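Local coordinates for protein cephalosporin hydroxylase CMCI (Streptomyces clavuligerus, PDB 2BR3) that probably hydroxylates or methylates a cephalosporin intermediate during cephamycin biosynthesis, using a Rossmann-like methyltransferase fold that binds magnesium, at residues L61-D66 against G93-W98. The protein carries 1 engineered substitution. Residues are numbered along the deposited sequence; the frame is centred on the assembly and turned at random.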
ATOM      1  N   LEU F  61     -29.850   8.983 -16.308  1.00 23.85           N
ATOM      2  CA  LEU F  61     -28.813   9.723 -17.039  1.00 23.90           C
ATOM      3  C   LEU F  61     -27.436   9.401 -16.458  1.00 23.64           C
ATOM      4  O   LEU F  61     -27.288   9.238 -15.257  1.00 23.71           O
ATOM      5  CB  LEU F  61     -29.043  11.242 -16.959  1.00 23.95           C
ATOM      6  CG  LEU F  61     -30.392  11.796 -17.438  1.00 24.32           C
ATOM      7  CD1 LEU F  61     -30.418  13.321 -17.313  1.00 24.43           C
ATOM      8  CD2 LEU F  61     -30.688  11.368 -18.875  1.00 24.27           C
ATOM      9  N   ARG F  62     -26.429   9.331 -17.309  1.00 23.22           N
ATOM     10  CA  ARG F  62     -25.072   9.122 -16.850  1.00 22.86           C
ATOM     11  C   ARG F  62     -24.554  10.335 -16.067  1.00 22.97           C
ATOM     12  O   ARG F  62     -24.890  11.476 -16.380  1.00 22.66           O
ATOM     13  CB  ARG F  62     -24.168   8.843 -18.044  1.00 22.72           C
ATOM     14  CG  ARG F  62     -24.492   7.526 -18.751  1.00 22.65           C
ATOM     15  CD  ARG F  62     -23.390   7.038 -19.692  1.00 22.63           C
ATOM     16  NE  ARG F  62     -22.101   7.023 -19.009  1.00 22.69           N
ATOM     17  CZ  ARG F  62     -20.917   7.114 -19.597  1.00 23.08           C
ATOM     18  NH1 ARG F  62     -20.807   7.202 -20.918  1.00 23.72           N
ATOM     19  NH2 ARG F  62     -19.826   7.112 -18.845  1.00 23.62           N
ATOM     20  N   MET F  63     -23.732  10.057 -15.052  1.00 23.19           N
ATOM     21  CA  MET F  63     -23.029  11.065 -14.254  1.00 23.15           C
ATOM     22  C   MET F  63     -21.537  10.861 -14.436  1.00 22.74           C
ATOM     23  O   MET F  63     -21.025   9.780 -14.099  1.00 23.00           O
ATOM     24  CB  MET F  63     -23.328  10.876 -12.761  1.00 23.43           C
ATOM     25  CG  MET F  63     -24.592  11.544 -12.258  1.00 24.40           C
ATOM     26  SD  MET F  63     -24.620  13.349 -12.315  1.00 26.91           S
ATOM     27  CE  MET F  63     -22.889  13.780 -12.295  1.00 27.36           C
ATOM     28  N   LEU F  64     -20.835  11.884 -14.931  1.00 22.02           N
ATOM     29  CA  LEU F  64     -19.364  11.837 -15.010  1.00 21.46           C
ATOM     30  C   LEU F  64     -18.704  12.383 -13.742  1.00 21.02           C
ATOM     31  O   LEU F  64     -17.493  12.299 -13.588  1.00 20.90           O
ATOM     32  CB  LEU F  64     -18.843  12.591 -16.234  1.00 21.38           C
ATOM     33  CG  LEU F  64     -19.431  12.199 -17.593  1.00 21.19           C
ATOM     34  CD1 LEU F  64     -18.951  13.148 -18.666  1.00 20.45           C
ATOM     35  CD2 LEU F  64     -19.079  10.761 -17.950  1.00 21.54           C
ATOM     36  N   LYS F  65     -19.503  12.939 -12.841  1.00 20.74           N
ATOM     37  CA  LYS F  65     -19.016  13.389 -11.546  1.00 20.65           C
ATOM     38  C   LYS F  65     -19.316  12.295 -10.538  1.00 20.93           C
ATOM     39  O   LYS F  65     -20.476  11.912 -10.385  1.00 21.65           O
ATOM     40  CB  LYS F  65     -19.701  14.694 -11.132  1.00 20.43           C
ATOM     41  CG  LYS F  65     -19.446  15.862 -12.084  1.00 20.26           C
ATOM     42  CD  LYS F  65     -20.312  17.058 -11.748  1.00 20.04           C
ATOM     43  CE  LYS F  65     -19.786  18.349 -12.364  1.00 20.28           C
ATOM     44  NZ  LYS F  65     -19.230  18.175 -13.741  1.00 20.94           N
ATOM     45  N   ASP F  66     -18.283  11.787  -9.858  1.00 20.81           N
ATOM     46  CA  ASP F  66     -18.437  10.644  -8.953  1.00 20.81           C
ATOM     47  C   ASP F  66     -19.011  11.080  -7.592  1.00 20.45           C
ATOM     48  O   ASP F  66     -19.112  12.274  -7.321  1.00 20.16           O
ATOM     49  CB  ASP F  66     -17.123   9.816  -8.837  1.00 21.00           C
ATOM     50  CG  ASP F  66     -15.921  10.627  -8.373  1.00 21.73           C
ATOM     51  OD1 ASP F  66     -14.787  10.307  -8.804  1.00 22.12           O
ATOM     52  OD2 ASP F  66     -15.998  11.580  -7.577  1.00 24.01           O
ATOM     53  N   GLY F  93     -25.292  15.547 -20.338  1.00 23.67           N
ATOM     54  CA  GLY F  93     -26.107  16.545 -19.668  1.00 23.48           C
ATOM     55  C   GLY F  93     -26.636  16.128 -18.315  1.00 23.30           C
ATOM     56  O   GLY F  93     -27.379  16.872 -17.688  1.00 23.05           O
ATOM     57  N   GLY F  94     -26.246  14.943 -17.854  1.00 23.36           N
ATOM     58  CA  GLY F  94     -26.658  14.456 -16.547  1.00 23.37           C
ATOM     59  C   GLY F  94     -26.193  15.334 -15.397  1.00 23.26           C
ATOM     60  O   GLY F  94     -26.828  15.358 -14.339  1.00 23.22           O
ATOM     61  N   SER F  95     -25.081  16.043 -15.597  1.00 23.11           N
ATOM     62  CA  SER F  95     -24.599  17.016 -14.613  1.00 22.96           C
ATOM     63  C   SER F  95     -25.537  18.218 -14.536  1.00 22.51           C
ATOM     64  O   SER F  95     -25.919  18.650 -13.444  1.00 22.28           O
ATOM     65  CB  SER F  95     -23.163  17.453 -14.935  1.00 23.09           C
ATOM     66  OG  SER F  95     -22.229  16.447 -14.526  1.00 23.91           O
ATOM     67  N   LEU F  96     -25.917  18.734 -15.706  1.00 22.14           N
ATOM     68  CA  LEU F  96     -26.885  19.832 -15.820  1.00 21.44           C
ATOM     69  C   LEU F  96     -28.162  19.521 -15.053  1.00 21.03           C
ATOM     70  O   LEU F  96     -28.631  20.334 -14.262  1.00 21.00           O
ATOM     71  CB  LEU F  96     -27.248  20.083 -17.287  1.00 21.30           C
ATOM     72  CG  LEU F  96     -26.359  20.954 -18.175  1.00 21.24           C
ATOM     73  CD1 LEU F  96     -24.942  21.087 -17.651  1.00 21.73           C
ATOM     74  CD2 LEU F  96     -26.346  20.398 -19.592  1.00 21.16           C
ATOM     75  N   ALA F  97     -28.712  18.337 -15.299  1.00 20.54           N
ATOM     76  CA  ALA F  97     -29.961  17.928 -14.679  1.00 20.37           C
ATOM     77  C   ALA F  97     -29.778  17.804 -13.177  1.00 20.34           C
ATOM     78  O   ALA F  97     -30.635  18.241 -12.417  1.00 20.18           O
ATOM     79  CB  ALA F  97     -30.446  16.606 -15.272  1.00 20.24           C
ATOM     80  N   TRP F  98     -28.647  17.232 -12.762  1.00 20.46           N
ATOM     81  CA  TRP F  98     -28.345  17.002 -11.350  1.00 20.53           C
ATOM     82  C   TRP F  98     -28.320  18.315 -10.576  1.00 20.70           C
ATOM     83  O   TRP F  98     -29.037  18.477  -9.594  1.00 20.50           O
ATOM     84  CB  TRP F  98     -27.001  16.290 -11.194  1.00 20.52           C
ATOM     85  CG  TRP F  98     -26.640  16.010  -9.775  1.00 20.47           C
ATOM     86  CD1 TRP F  98     -27.156  15.038  -8.980  1.00 20.72           C
ATOM     87  CD2 TRP F  98     -25.686  16.712  -8.977  1.00 21.21           C
ATOM     88  NE1 TRP F  98     -26.588  15.088  -7.731  1.00 20.82           N
ATOM     89  CE2 TRP F  98     -25.678  16.106  -7.702  1.00 20.65           C
ATOM     90  CE3 TRP F  98     -24.831  17.795  -9.208  1.00 22.10           C
ATOM     91  CZ2 TRP F  98     -24.855  16.539  -6.668  1.00 21.15           C
ATOM     92  CZ3 TRP F  98     -24.010  18.225  -8.176  1.00 23.10           C
ATOM     93  CH2 TRP F  98     -24.033  17.596  -6.917  1.00 22.17           C
TER
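M63 has CG beside its backbone N and bends again at chi2 (-65°), which sets SD beside W98. W98 holds CG anti to its backbone N (chi1 -179°), so the ring runs on past the sulfur from CB, and the two side chains cross at about a right angle. M63 SD touches W98 CB at 3.9 Å. It lies 4.8 Å from the centroid of the W98 five-membered ring, an oblique Met-aromatic contact. A further bend at chi3 swings M63 CE to 3.5 Å from S95 OG. K65 passes the same hydroxyl from another direction, with its CD 3.4 Å from S95 OG. The K65 ammonium is held by salt bridges to E87, D160 and E186, close to the bound magnesium ion. At the other end, L61 CD1 packs on A97 CB at 3.9 Å. Between these contacts the G94 backbone lies close to the strand, its CA making a CH...O contact of 3.5 Å with R62 O. The first turn of helix 94-106 crosses strand 61-63 nearly at right angles. Strand 56-58 pairs with 61-63, and its W58 meets the W98 ring edge-to-face. Helix 67-80 sets Q70 and Y73 against W98. Helix 94-106 follows strand 84-88 of the Rossmann-like sheet, which carries E87.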